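P450 cytochrome, putative (Rippkaea orientalis, PDB 6Y01) probably binds and carries the molybdenum cofactor (Moco), using a Rossmann-like fold of the SLOG superfamily. Local coordinates at residues A100-N103 / I104-L107; L147-L151 / S152-V156; Q40-L44 / E45-L49; W157-S161 / P162-I166; N84-D87 / A88-I91. All coordinates share one frame; numbering follows the deposited sequence.

How the contacts relate
Contact 5 (84-91), contact 3 (40-49), contact 1 (100-107) and the linked contacts 2 and 4 (147-156 and 157-166) sample helix ends, a helix run and turns around one parallel sheet. Contacts 3 and 4 touch: Leu-41 CB lies 3.7 Å from Ile-166 CG1, so the end of helix 29-44 packs on the start of helix 162-176. Contacts 2 and 4 adjoin in sequence, with centres about 17 Å apart. Contact 5 is farthest from contact 2, about 33 Å between centres. Contacts 1 and 2 both meet the third subunit, and contacts 1 and 5 the second. None of the five is identified with the cofactor site.

Contact 1: residues A100-N103 / I104-L107; sequences ARNN and INVL
Arg-101 O, Asn-102 O and Asn-103 O accept in turn from Asn-105 N, Val-106 N and Leu-107 N, the i to i+4 pattern of an alpha-helix, and the bond from Asn-105 N to Arg-101 O (3.2 Å) is close to straight at the oxygen, with a C=O...N angle of 161°. The same carbonyl also takes a weak bond from Ile-104 N. Arg-101 has CG between its backbone N and carbonyl carbon (chi1 70°) and bends again at the next bond, which brings CD and NE obliquely across the Asn-105 amide. Arg-101 CD is 3.5 Å from both Asn-105 OD1 and ND2, and NE is 3.6 Å from Asn-105 ND2. The guanidinium and amide planes stand 65° apart, so they do not stack. Arg-101 NH1 makes a weak 2.8 Å bond to Asn-102 OD1, but the stronger grip on the guanidinium comes from Ile-76 O at NE and Gly-52 O at NH2. Asn-102 ND2 is hydrogen-bonded to Ser-123 OG, and Asn-105 ND2 weakly to Glu-124 OE2. Asn-103 ND2 comes 3.5 Å from Leu-107 CD1, and its OD1, 3.9 Å from Val-106 CG2, is bonded to Asn-131 ND2, which helps to fix the amide's rotation. An alanine at Asn-105 would remove the amide beside Arg-101, and would probably leave the arginine chain less confined and Glu-124 without this weak bond. The buried helix lies between helix 119-130, met by Asn-102, Asn-103 and Val-106, and strand 73-77, where Ile-104 and Asn-105 touch Ile-76.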
loop_
_atom_site.group_PDB
_atom_site.type_symbol
_atom_site.label_atom_id
_atom_site.label_comp_id
_atom_site.label_asym_id
_atom_site.label_seq_id
_atom_site.Cartn_x
_atom_site.Cartn_y
_atom_site.Cartn_z
ATOM N N ALA D 100 -6.758 -2.038 1.175
ATOM C CA ALA D 100 -5.995 -0.831 0.846
ATOM C C ALA D 100 -5.995 -0.526 -0.637
ATOM O O ALA D 100 -5.739 0.574 -1.023
ATOM C CB ALA D 100 -4.591 -0.903 1.411
ATOM N N ARG D 101 -6.294 -1.537 -1.484
ATOM C CA ARG D 101 -6.306 -1.243 -2.922
ATOM C C ARG D 101 -7.438 -0.324 -3.343
ATOM O O ARG D 101 -7.397 0.212 -4.441
ATOM C CB ARG D 101 -6.334 -2.519 -3.791
ATOM C CG ARG D 101 -7.606 -3.363 -3.813
ATOM C CD ARG D 101 -8.753 -2.761 -4.580
ATOM N NE ARG D 101 -9.643 -3.821 -4.992
ATOM C CZ ARG D 101 -10.534 -4.406 -4.262
ATOM N NH1 ARG D 101 -10.757 -4.105 -2.985
ATOM N NH2 ARG D 101 -11.188 -5.444 -4.711
ATOM N N ASN D 102 -8.420 -0.099 -2.491
ATOM C CA ASN D 102 -9.574 0.730 -2.840
ATOM C C ASN D 102 -9.083 2.119 -3.299
ATOM O O ASN D 102 -9.682 2.747 -4.160
ATOM C CB ASN D 102 -10.543 0.802 -1.637
ATOM C CG ASN D 102 -11.201 -0.526 -1.318
ATOM O OD1 ASN D 102 -10.890 -1.489 -1.933
ATOM N ND2 ASN D 102 -12.142 -0.586 -0.361
ATOM N N ASN D 103 -7.981 2.613 -2.701
ATOM C CA ASN D 103 -7.491 3.949 -3.050
ATOM C C ASN D 103 -6.948 3.945 -4.483
ATOM O O ASN D 103 -7.079 4.935 -5.175
ATOM C CB ASN D 103 -6.475 4.502 -2.022
ATOM C CG ASN D 103 -6.487 6.028 -1.996
ATOM O OD1 ASN D 103 -7.524 6.699 -1.930
ATOM N ND2 ASN D 103 -5.301 6.600 -1.975
ATOM N N ILE D 104 -6.343 2.835 -4.913
ATOM C CA ILE D 104 -5.847 2.733 -6.296
ATOM C C ILE D 104 -7.020 2.781 -7.255
ATOM O O ILE D 104 -6.928 3.493 -8.273
ATOM C CB ILE D 104 -5.056 1.427 -6.484
ATOM C CG1 ILE D 104 -3.874 1.381 -5.507
ATOM C CG2 ILE D 104 -4.616 1.310 -7.937
ATOM C CD1 ILE D 104 -3.107 0.114 -5.564
ATOM N N ASN D 105 -8.109 2.092 -6.896
ATOM C CA ASN D 105 -9.287 2.092 -7.795
ATOM C C ASN D 105 -9.725 3.523 -8.073
ATOM O O ASN D 105 -10.044 3.913 -9.161
ATOM C CB ASN D 105 -10.482 1.336 -7.191
ATOM C CG ASN D 105 -10.230 -0.142 -6.938
ATOM O OD1 ASN D 105 -9.223 -0.629 -7.269
ATOM N ND2 ASN D 105 -11.139 -0.830 -6.235
ATOM N N VAL D 106 -9.777 4.324 -6.984
ATOM C CA VAL D 106 -10.348 5.689 -7.128
ATOM C C VAL D 106 -9.359 6.642 -7.757
ATOM O O VAL D 106 -9.763 7.450 -8.597
ATOM C CB VAL D 106 -11.059 6.186 -5.881
ATOM C CG1 VAL D 106 -12.125 5.179 -5.406
ATOM C CG2 VAL D 106 -10.060 6.524 -4.838
ATOM N N LEU D 107 -8.078 6.534 -7.407
ATOM C CA LEU D 107 -7.087 7.435 -8.008
ATOM C C LEU D 107 -6.917 7.174 -9.513
ATOM O O LEU D 107 -6.559 8.085 -10.251
ATOM C CB LEU D 107 -5.744 7.270 -7.311
ATOM C CG LEU D 107 -5.698 7.815 -5.856
ATOM C CD1 LEU D 107 -4.340 7.451 -5.262
ATOM C CD2 LEU D 107 -5.942 9.304 -5.836
#

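Contact 2: residues L147-L151 / S152-V156; sequences LFANL and SNNQV
Phe-148 O is gripped by Ser-152 from both faces of its carbonyl plane: Ser-152 OG donates at 2.7 Å from one face and Ser-152 N at 2.9 Å from the other, each tilted about 30° from the plane. By contrast, Asn-154 N meets Ala-149 O in the carbonyl plane, at 2.8 Å. These bonds to Phe-148 O and Ala-149 O close the C-terminus of helix 142-151. The Gln-155 amide braces the turn beyond, its NE2 donating to Asn-153 O, 3.2 Å away, with the acceptor only 9° out of the amide plane. Asn-153 has positive phi (49°), and Asn-154 N to Ala-149 O, with the weak 3.3 Å bond from Asn-153 N to Asn-150 O, makes a Schellman motif; a type I' turn from Ser-152 to Gln-155 overlaps it. Ser-152 OG, set between its own backbone N and carbonyl carbon, also accepts weakly from Gln-155 N and Val-156 N, so one hydroxyl spans helix end and turn. The chain then folds back until Val-156 CG1 sits 3.8 Å from Ala-149 CA, while Asn-154 OD1 lies 3.7 Å from Ala-149 CB. Leu-147 and Leu-151 meet Leu-147 and Leu-122 of the third subunit. Within the chain, Val-156 also reaches Val-135 and Leu-137 of strand 135-138, and Phe-148 packs on Leu-122, Val-125 and Leu-129 of helix 119-130.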
loop_
_atom_site.group_PDB
_atom_site.type_symbol
_atom_site.label_atom_id
_atom_site.label_comp_id
_atom_site.label_asym_id
_atom_site.label_seq_id
_atom_site.Cartn_x
_atom_site.Cartn_y
_atom_site.Cartn_z
ATOM N N LEU D 147 -26.022 11.736 2.854
ATOM C CA LEU D 147 -24.757 11.832 3.610
ATOM C C LEU D 147 -23.616 12.301 2.698
ATOM O O LEU D 147 -22.871 13.230 3.051
ATOM C CB LEU D 147 -24.438 10.476 4.226
ATOM C CG LEU D 147 -23.177 10.458 5.094
ATOM C CD1 LEU D 147 -23.178 11.534 6.197
ATOM C CD2 LEU D 147 -23.051 9.096 5.748
ATOM N N PHE D 148 -23.478 11.686 1.523
ATOM C CA PHE D 148 -22.385 12.058 0.609
ATOM C C PHE D 148 -22.591 13.462 0.026
ATOM O O PHE D 148 -21.600 14.154 -0.195
ATOM C CB PHE D 148 -22.215 10.988 -0.468
ATOM C CG PHE D 148 -21.524 9.769 0.052
ATOM C CD1 PHE D 148 -20.313 9.867 0.723
ATOM C CD2 PHE D 148 -22.059 8.514 -0.153
ATOM C CE1 PHE D 148 -19.657 8.758 1.184
ATOM C CE2 PHE D 148 -21.405 7.386 0.300
ATOM C CZ PHE D 148 -20.197 7.514 0.956
ATOM N N ALA D 149 -23.828 13.864 -0.243
ATOM C CA ALA D 149 -24.106 15.227 -0.734
ATOM C C ALA D 149 -23.627 16.218 0.339
ATOM O O ALA D 149 -22.952 17.191 0.016
ATOM C CB ALA D 149 -25.581 15.412 -1.040
ATOM N N ASN D 150 -23.916 15.931 1.603
ATOM C CA ASN D 150 -23.530 16.838 2.711
ATOM C C ASN D 150 -21.996 16.910 2.826
ATOM O O ASN D 150 -21.438 18.024 2.837
ATOM C CB ASN D 150 -24.119 16.386 4.040
ATOM C CG ASN D 150 -25.621 16.519 4.121
ATOM O OD1 ASN D 150 -26.247 17.163 3.277
ATOM N ND2 ASN D 150 -26.210 15.919 5.149
ATOM N N LEU D 151 -21.329 15.758 2.856
ATOM C CA LEU D 151 -19.873 15.708 3.098
ATOM C C LEU D 151 -19.087 16.201 1.895
ATOM O O LEU D 151 -17.915 16.574 2.079
ATOM C CB LEU D 151 -19.434 14.296 3.477
ATOM C CG LEU D 151 -19.902 13.847 4.861
ATOM C CD1 LEU D 151 -19.493 12.431 5.118
ATOM C CD2 LEU D 151 -19.415 14.773 5.968
ATOM N N SER D 152 -19.680 16.177 0.704
ATOM C CA SER D 152 -18.972 16.564 -0.530
ATOM C C SER D 152 -19.364 17.972 -0.961
ATOM O O SER D 152 -18.954 18.384 -2.042
ATOM C CB SER D 152 -19.227 15.563 -1.665
ATOM O OG SER D 152 -20.559 15.671 -2.159
ATOM N N ASN D 153 -20.153 18.664 -0.152
ATOM C CA ASN D 153 -20.721 19.982 -0.520
ATOM C C ASN D 153 -21.358 19.865 -1.915
ATOM O O ASN D 153 -21.096 20.699 -2.808
ATOM C CB ASN D 153 -19.651 21.071 -0.494
ATOM C CG ASN D 153 -20.248 22.456 -0.425
ATOM O OD1 ASN D 153 -21.414 22.639 -0.045
ATOM N ND2 ASN D 153 -19.456 23.444 -0.807
ATOM N N ASN D 154 -22.162 18.826 -2.074
ATOM C CA ASN D 154 -23.025 18.612 -3.253
ATOM C C ASN D 154 -22.216 18.348 -4.519
ATOM O O ASN D 154 -22.758 18.600 -5.617
ATOM C CB ASN D 154 -23.995 19.776 -3.483
ATOM C CG ASN D 154 -24.936 19.937 -2.322
ATOM O OD1 ASN D 154 -25.579 18.971 -1.921
ATOM N ND2 ASN D 154 -25.033 21.160 -1.805
ATOM N N GLN D 155 -20.983 17.847 -4.408
ATOM C CA GLN D 155 -20.186 17.525 -5.627
ATOM C C GLN D 155 -20.542 16.136 -6.197
ATOM O O GLN D 155 -20.350 15.919 -7.343
ATOM C CB GLN D 155 -18.696 17.718 -5.336
ATOM C CG GLN D 155 -18.381 19.170 -5.011
ATOM C CD GLN D 155 -18.829 20.147 -6.088
ATOM O OE1 GLN D 155 -18.409 20.052 -7.250
ATOM N NE2 GLN D 155 -19.751 21.048 -5.740
ATOM N N VAL D 156 -21.076 15.253 -5.406
ATOM C CA VAL D 156 -21.522 13.930 -5.871
ATOM C C VAL D 156 -22.720 14.077 -6.823
ATOM O O VAL D 156 -23.550 14.951 -6.664
ATOM C CB VAL D 156 -21.831 13.072 -4.641
ATOM C CG1 VAL D 156 -23.098 13.506 -3.949
ATOM C CG2 VAL D 156 -21.897 11.626 -5.006
#

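Contact 3: residues Q40-L44 / E45-L49; sequences QLIAL and EGWVL
Ile-42 is turned at about a right angle to both Trp-47 and Leu-49, and touches each with a different branch. CG2, anti to the backbone N, lies 3.8 Å from Trp-47 CB; CD1, at the end of the other branch, comes 4.0 Å from Leu-49 CD1. The Trp-47 ring receives Glu-45 CB on one face, 3.4 Å above the plane and over the ring centre. Gly-46 has positive phi (81°) and is the first residue to leave helical angles; Gly-46 N donates to Ala-43 O at 2.9 Å and Trp-47 N to Ile-42 O at 3.2 Å, a Schellman motif that ends helix 29-44 and sends the chain into strand 48-51 of the beta-alpha-beta unit begun by strand 17-21. Glu-45 bends at chi2 (-63°), bringing OE2 round to a water 2.7 Å away that also donates to Leu-41 O at 2.9 Å. OE2 is salt-bridged to Lys-170 of helix 162-176, while Ile-42 and Trp-47 both pack on Ile-18 of strand 17-21.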
loop_
_atom_site.group_PDB
_atom_site.type_symbol
_atom_site.label_atom_id
_atom_site.label_comp_id
_atom_site.label_asym_id
_atom_site.label_seq_id
_atom_site.Cartn_x
_atom_site.Cartn_y
_atom_site.Cartn_z
ATOM N N GLN D 40 -21.610 -2.729 -20.607
ATOM C CA GLN D 40 -21.850 -2.673 -22.064
ATOM C C GLN D 40 -21.738 -1.226 -22.549
ATOM O O GLN D 40 -21.054 -0.953 -23.522
ATOM C CB GLN D 40 -23.242 -3.217 -22.425
ATOM C CG GLN D 40 -23.374 -4.691 -22.199
ATOM C CD GLN D 40 -24.763 -5.188 -22.498
ATOM O OE1 GLN D 40 -25.070 -5.429 -23.663
ATOM N NE2 GLN D 40 -25.553 -5.382 -21.437
ATOM N N LEU D 41 -22.400 -0.281 -21.863
ATOM C CA LEU D 41 -22.442 1.118 -22.347
ATOM C C LEU D 41 -21.055 1.774 -22.269
ATOM O O LEU D 41 -20.695 2.557 -23.146
ATOM C CB LEU D 41 -23.469 1.935 -21.559
ATOM C CG LEU D 41 -24.915 1.498 -21.686
ATOM C CD1 LEU D 41 -25.773 2.274 -20.719
ATOM C CD2 LEU D 41 -25.433 1.660 -23.113
ATOM N N ILE D 42 -20.292 1.473 -21.220
ATOM C CA ILE D 42 -18.917 2.010 -21.104
ATOM C C ILE D 42 -18.082 1.503 -22.294
ATOM O O ILE D 42 -17.394 2.259 -22.968
ATOM C CB ILE D 42 -18.335 1.600 -19.730
ATOM C CG1 ILE D 42 -19.051 2.384 -18.622
ATOM C CG2 ILE D 42 -16.829 1.765 -19.686
ATOM C CD1 ILE D 42 -18.814 1.789 -17.255
ATOM N N ALA D 43 -18.153 0.201 -22.554
ATOM C CA ALA D 43 -17.388 -0.394 -23.659
ATOM C C ALA D 43 -17.856 0.184 -25.000
ATOM O O ALA D 43 -16.996 0.420 -25.857
ATOM C CB ALA D 43 -17.541 -1.883 -23.611
ATOM N N LEU D 44 -19.151 0.442 -25.143
ATOM C CA LEU D 44 -19.642 0.910 -26.471
ATOM C C LEU D 44 -19.156 2.343 -26.738
ATOM O O LEU D 44 -19.076 2.747 -27.896
ATOM C CB LEU D 44 -21.164 0.836 -26.533
ATOM C CG LEU D 44 -21.706 -0.591 -26.643
ATOM C CD1 LEU D 44 -23.202 -0.606 -26.391
ATOM C CD2 LEU D 44 -21.372 -1.230 -28.003
ATOM N N GLU D 45 -18.798 3.087 -25.702
ATOM C CA GLU D 45 -18.215 4.436 -25.866
ATOM C C GLU D 45 -16.716 4.358 -26.206
ATOM O O GLU D 45 -16.095 5.425 -26.452
ATOM C CB GLU D 45 -18.398 5.250 -24.579
ATOM C CG GLU D 45 -19.825 5.580 -24.265
ATOM C CD GLU D 45 -20.499 6.466 -25.298
ATOM O OE1 GLU D 45 -19.788 7.249 -26.009
ATOM O OE2 GLU D 45 -21.737 6.357 -25.428
ATOM N N GLY D 46 -16.115 3.179 -26.141
ATOM C CA GLY D 46 -14.659 3.037 -26.300
ATOM C C GLY D 46 -13.898 3.363 -25.038
ATOM O O GLY D 46 -12.698 3.603 -25.102
ATOM N N TRP D 47 -14.588 3.367 -23.911
ATOM C CA TRP D 47 -13.970 3.644 -22.592
ATOM C C TRP D 47 -13.467 2.354 -21.978
ATOM O O TRP D 47 -13.921 1.269 -22.329
ATOM C CB TRP D 47 -14.976 4.341 -21.699
ATOM C CG TRP D 47 -15.468 5.647 -22.226
ATOM C CD1 TRP D 47 -14.934 6.419 -23.212
ATOM C CD2 TRP D 47 -16.640 6.331 -21.787
ATOM N NE1 TRP D 47 -15.684 7.556 -23.394
ATOM C CE2 TRP D 47 -16.737 7.519 -22.531
ATOM C CE3 TRP D 47 -17.623 6.040 -20.835
ATOM C CZ2 TRP D 47 -17.794 8.405 -22.390
ATOM C CZ3 TRP D 47 -18.680 6.910 -20.720
ATOM C CH2 TRP D 47 -18.747 8.091 -21.466
ATOM N N VAL D 48 -12.557 2.491 -21.017
ATOM C CA VAL D 48 -12.006 1.351 -20.289
ATOM C C VAL D 48 -12.805 1.178 -19.004
ATOM O O VAL D 48 -13.082 2.213 -18.308
ATOM C CB VAL D 48 -10.525 1.568 -20.038
ATOM C CG1 VAL D 48 -9.946 0.448 -19.205
ATOM C CG2 VAL D 48 -9.789 1.709 -21.358
ATOM N N LEU D 49 -13.116 -0.047 -18.632
ATOM C CA LEU D 49 -13.791 -0.350 -17.367
ATOM C C LEU D 49 -12.762 -0.797 -16.368
ATOM O O LEU D 49 -11.948 -1.654 -16.648
ATOM C CB LEU D 49 -14.797 -1.480 -17.553
ATOM C CG LEU D 49 -15.441 -1.968 -16.255
ATOM C CD1 LEU D 49 -16.380 -0.952 -15.714
ATOM C CD2 LEU D 49 -16.185 -3.255 -16.498
HETATM O O HOH W 1 -22.826 4.110 -24.449
#

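Contact 4: residues W157-S161 / P162-I166; sequences WIASS and PENCI
Ser-161 OG accepts from Asn-164 N at 3.0 Å with an N-H...O angle of 158°, and Asn-164 returns a side-chain bond to the residue before the cap. Its OD1 takes Ser-160 N at 3.0 Å, in the carbonyl plane and on a lone pair, and a weaker bond from Ser-160 OG at 3.2 Å. The Ser-160 N bond, helped by the weak one from OG, probably holds the amide's rotation. The next layer is backbone: Cys-165 N donates to Ser-161 O at 3.0 Å, the opening i to i+4 bond of the helix. What sets up the pair is the torsions. Ser-161 OG lies between its backbone N and carbonyl carbon (chi1 68°), which directs it at Asn-164 N in the first turn, and Asn-164 has CG anti to its backbone N (chi1 -176°), which carries the amide back toward the loop. Further out, Ala-159 CB rests 3.5 Å from Cys-165 SG, an apolar contact between the segment leaving strand 157-158 and the helix. Pro-162, the first helical residue, needs no NH partner, and its CD sits tight against Ser-161 CB at 3.4 Å. Beyond these, Pro-162 packs on Asn-34 and Gln-37, and Cys-165 on Leu-38, of helix 29-44, while Ala-159 and Cys-165 both meet Ile-136 of strand 135-138. Here strand 157-158, outermost within this chain, hands over to helix 162-176 through a serine N-cap; since Asn-164 takes Ser-160 N, not the NH of the cap residue, this departs from the classic capping box.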
loop_
_atom_site.group_PDB
_atom_site.type_symbol
_atom_site.label_atom_id
_atom_site.label_comp_id
_atom_site.label_asym_id
_atom_site.label_seq_id
_atom_site.Cartn_x
_atom_site.Cartn_y
_atom_site.Cartn_z
ATOM N N TRP D 157 -22.794 13.206 -7.807
ATOM C CA TRP D 157 -23.929 13.152 -8.765
ATOM C C TRP D 157 -24.794 11.930 -8.476
ATOM O O TRP D 157 -24.263 10.888 -8.122
ATOM C CB TRP D 157 -23.418 13.065 -10.198
ATOM C CG TRP D 157 -23.016 14.388 -10.763
ATOM C CD1 TRP D 157 -23.803 15.304 -11.413
ATOM C CD2 TRP D 157 -21.688 14.889 -10.820
ATOM N NE1 TRP D 157 -23.048 16.367 -11.826
ATOM C CE2 TRP D 157 -21.743 16.139 -11.469
ATOM C CE3 TRP D 157 -20.471 14.405 -10.358
ATOM C CZ2 TRP D 157 -20.609 16.916 -11.663
ATOM C CZ3 TRP D 157 -19.348 15.183 -10.535
ATOM C CH2 TRP D 157 -19.413 16.405 -11.200
ATOM N N ILE D 158 -26.090 12.073 -8.646
ATOM C CA ILE D 158 -27.075 10.989 -8.472
ATOM C C ILE D 158 -27.657 10.658 -9.847
ATOM O O ILE D 158 -28.275 11.515 -10.456
ATOM C CB ILE D 158 -28.201 11.378 -7.505
ATOM C CG1 ILE D 158 -27.639 11.966 -6.210
ATOM C CG2 ILE D 158 -29.099 10.174 -7.258
ATOM C CD1 ILE D 158 -26.815 11.043 -5.420
ATOM N N ALA D 159 -27.448 9.435 -10.311
ATOM C CA ALA D 159 -27.953 9.013 -11.625
ATOM C C ALA D 159 -29.281 8.295 -11.480
ATOM O O ALA D 159 -29.526 7.623 -10.478
ATOM C CB ALA D 159 -26.969 8.122 -12.349
ATOM N N SER D 160 -30.075 8.360 -12.540
ATOM C CA SER D 160 -31.406 7.718 -12.599
ATOM C C SER D 160 -31.345 6.365 -13.318
ATOM O O SER D 160 -32.297 5.597 -13.190
ATOM C CB SER D 160 -32.407 8.643 -13.281
ATOM O OG SER D 160 -31.913 9.075 -14.557
ATOM N N SER D 161 -30.295 6.095 -14.069
ATOM C CA SER D 161 -30.204 4.898 -14.924
ATOM C C SER D 161 -28.788 4.743 -15.420
ATOM O O SER D 161 -27.995 5.672 -15.358
ATOM C CB SER D 161 -31.120 5.029 -16.121
ATOM O OG SER D 161 -30.640 6.054 -16.976
ATOM N N PRO D 162 -28.409 3.567 -15.963
ATOM C CA PRO D 162 -27.118 3.415 -16.623
ATOM C C PRO D 162 -26.899 4.447 -17.728
ATOM O O PRO D 162 -25.821 5.019 -17.810
ATOM C CB PRO D 162 -27.167 1.966 -17.126
ATOM C CG PRO D 162 -28.038 1.297 -16.118
ATOM C CD PRO D 162 -29.141 2.296 -15.869
ATOM N N GLU D 163 -27.900 4.655 -18.577
ATOM C CA GLU D 163 -27.780 5.651 -19.654
ATOM C C GLU D 163 -27.477 7.039 -19.082
ATOM O O GLU D 163 -26.660 7.765 -19.638
ATOM C CB GLU D 163 -29.072 5.645 -20.498
ATOM C CG GLU D 163 -29.284 4.361 -21.245
ATOM C CD GLU D 163 -29.824 3.155 -20.452
ATOM O OE1 GLU D 163 -30.195 3.285 -19.211
ATOM O OE2 GLU D 163 -29.881 2.045 -21.084
ATOM N N ASN D 164 -28.140 7.394 -17.981
ATOM C CA ASN D 164 -27.915 8.710 -17.342
ATOM C C ASN D 164 -26.474 8.783 -16.826
ATOM O O ASN D 164 -25.864 9.844 -16.926
ATOM C CB ASN D 164 -28.951 8.940 -16.248
ATOM C CG ASN D 164 -28.862 10.303 -15.600
ATOM O OD1 ASN D 164 -28.980 10.410 -14.380
ATOM N ND2 ASN D 164 -28.736 11.346 -16.399
ATOM N N CYS D 165 -25.926 7.686 -16.301
ATOM C CA CYS D 165 -24.500 7.670 -15.907
ATOM C C CYS D 165 -23.614 8.065 -17.092
ATOM O O CYS D 165 -22.679 8.862 -16.891
ATOM C CB CYS D 165 -24.036 6.309 -15.418
ATOM S SG CYS D 165 -24.797 5.776 -13.876
ATOM N N ILE D 166 -23.877 7.509 -18.268
ATOM C CA ILE D 166 -23.042 7.807 -19.449
ATOM C C ILE D 166 -23.188 9.289 -19.799
ATOM O O ILE D 166 -22.165 9.929 -20.094
ATOM C CB ILE D 166 -23.417 6.900 -20.642
ATOM C CG1 ILE D 166 -23.297 5.427 -20.270
ATOM C CG2 ILE D 166 -22.589 7.254 -21.853
ATOM C CD1 ILE D 166 -21.914 4.955 -19.875
#

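Contact 5: residues N84-D87 / A88-I91; sequences NVSD and AVDI
Ser-86 and Ala-88 meet through the serine hydroxyl. At the start of the side chain, Ser-86 CB lies 3.9 Å from Ala-88 N. Its OG lies between the backbone N and the carbonyl carbon (chi1 84°), a rotation that places it beside Ala-88 N. At that tip it accepts from Ala-88 N at 3.1 Å, with an N-H...O angle of 145°, and touches Ala-88 CB at 3.6 Å. The same OG is hydrogen-bonded to Glu-60 OE1 on helix 58-68, so one oxygen joins the turn to that helix. Ser-86 O accepts from Val-89 N at 3.2 Å, but the donor stands above the carbonyl plane, 55° out of it. An alanine in place of Ser-86 would remove the hydroxyl oxygen, and would probably leave Ala-88 N without this acceptor and Glu-60 without its loop partner. Val-85 CG2 presses on Val-89 CB at 3.7 Å and on both methyls of Val-89 slightly farther off. A water donates to Asp-87 O (2.6 Å) and to Asp-90 OD1 (2.8 Å), bridging the loop; Asp-90 OD2 is salt-bridged to Lys-67. Val-89 O is buried without a partner in the model. Ala-88 packs on Glu-60, Ser-63 and Gln-64 of helix 58-68, while Val-85 also meets Arg-14 of the second subunit. The whole is an ST turn, Ser-86 OG to Ala-88 N, laid over a type I beta turn from Ser-86 to Val-89, in the loop that leads into strand 91-94, outermost within this chain in the Rossmann-like sheet.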
loop_
_atom_site.group_PDB
_atom_site.type_symbol
_atom_site.label_atom_id
_atom_site.label_comp_id
_atom_site.label_asym_id
_atom_site.label_seq_id
_atom_site.Cartn_x
_atom_site.Cartn_y
_atom_site.Cartn_z
ATOM N N ASN D 84 -8.366 -16.036 -8.133
ATOM C CA ASN D 84 -9.829 -15.823 -8.097
ATOM C C ASN D 84 -10.306 -14.938 -9.236
ATOM O O ASN D 84 -11.462 -14.635 -9.265
ATOM C CB ASN D 84 -10.226 -15.277 -6.727
ATOM C CG ASN D 84 -10.289 -16.438 -5.741
ATOM O OD1 ASN D 84 -9.711 -16.388 -4.661
ATOM N ND2 ASN D 84 -10.979 -17.532 -6.113
ATOM N N VAL D 85 -9.433 -14.529 -10.133
ATOM C CA VAL D 85 -9.882 -13.533 -11.123
ATOM C C VAL D 85 -10.733 -14.235 -12.215
ATOM O O VAL D 85 -10.411 -15.377 -12.625
ATOM C CB VAL D 85 -8.700 -12.783 -11.742
ATOM C CG1 VAL D 85 -7.868 -13.661 -12.628
ATOM C CG2 VAL D 85 -9.176 -11.585 -12.514
ATOM N N SER D 86 -11.781 -13.588 -12.656
ATOM C CA SER D 86 -12.676 -14.154 -13.675
ATOM C C SER D 86 -12.069 -13.920 -15.045
ATOM O O SER D 86 -11.228 -13.010 -15.277
ATOM C CB SER D 86 -14.074 -13.550 -13.590
ATOM O OG SER D 86 -14.153 -12.315 -14.304
ATOM N N ASP D 87 -12.641 -14.677 -15.990
ATOM C CA ASP D 87 -12.303 -14.594 -17.401
ATOM C C ASP D 87 -12.746 -13.273 -17.970
ATOM O O ASP D 87 -12.266 -12.937 -19.028
ATOM C CB ASP D 87 -13.057 -15.685 -18.208
ATOM C CG ASP D 87 -12.478 -17.075 -18.041
ATOM O OD1 ASP D 87 -11.366 -17.220 -17.463
ATOM O OD2 ASP D 87 -13.115 -18.013 -18.548
ATOM N N ALA D 88 -13.621 -12.520 -17.306
ATOM C CA ALA D 88 -14.093 -11.227 -17.869
ATOM C C ALA D 88 -13.148 -10.047 -17.590
ATOM O O ALA D 88 -13.383 -8.949 -18.124
ATOM C CB ALA D 88 -15.449 -10.903 -17.370
ATOM N N VAL D 89 -12.052 -10.321 -16.879
ATOM C CA VAL D 89 -11.026 -9.298 -16.589
ATOM C C VAL D 89 -9.879 -9.496 -17.550
ATOM O O VAL D 89 -9.229 -10.571 -17.495
ATOM C CB VAL D 89 -10.511 -9.430 -15.148
ATOM C CG1 VAL D 89 -9.279 -8.490 -14.916
ATOM C CG2 VAL D 89 -11.643 -9.204 -14.143
ATOM N N ASP D 90 -9.577 -8.516 -18.382
ATOM C CA ASP D 90 -8.468 -8.645 -19.381
ATOM C C ASP D 90 -7.093 -8.403 -18.736
ATOM O O ASP D 90 -6.130 -9.104 -19.056
ATOM C CB ASP D 90 -8.623 -7.625 -20.498
ATOM C CG ASP D 90 -9.847 -7.843 -21.350
ATOM O OD1 ASP D 90 -10.184 -9.025 -21.616
ATOM O OD2 ASP D 90 -10.528 -6.850 -21.698
ATOM N N ILE D 91 -7.027 -7.400 -17.839
ATOM C CA ILE D 91 -5.756 -6.984 -17.224
ATOM C C ILE D 91 -5.913 -7.068 -15.706
ATOM O O ILE D 91 -6.709 -6.332 -15.152
ATOM C CB ILE D 91 -5.387 -5.541 -17.642
ATOM C CG1 ILE D 91 -5.291 -5.378 -19.164
ATOM C CG2 ILE D 91 -4.101 -5.080 -16.911
ATOM C CD1 ILE D 91 -4.220 -6.195 -19.787
HETATM O O HOH W 2 -11.917 -11.111 -20.832
#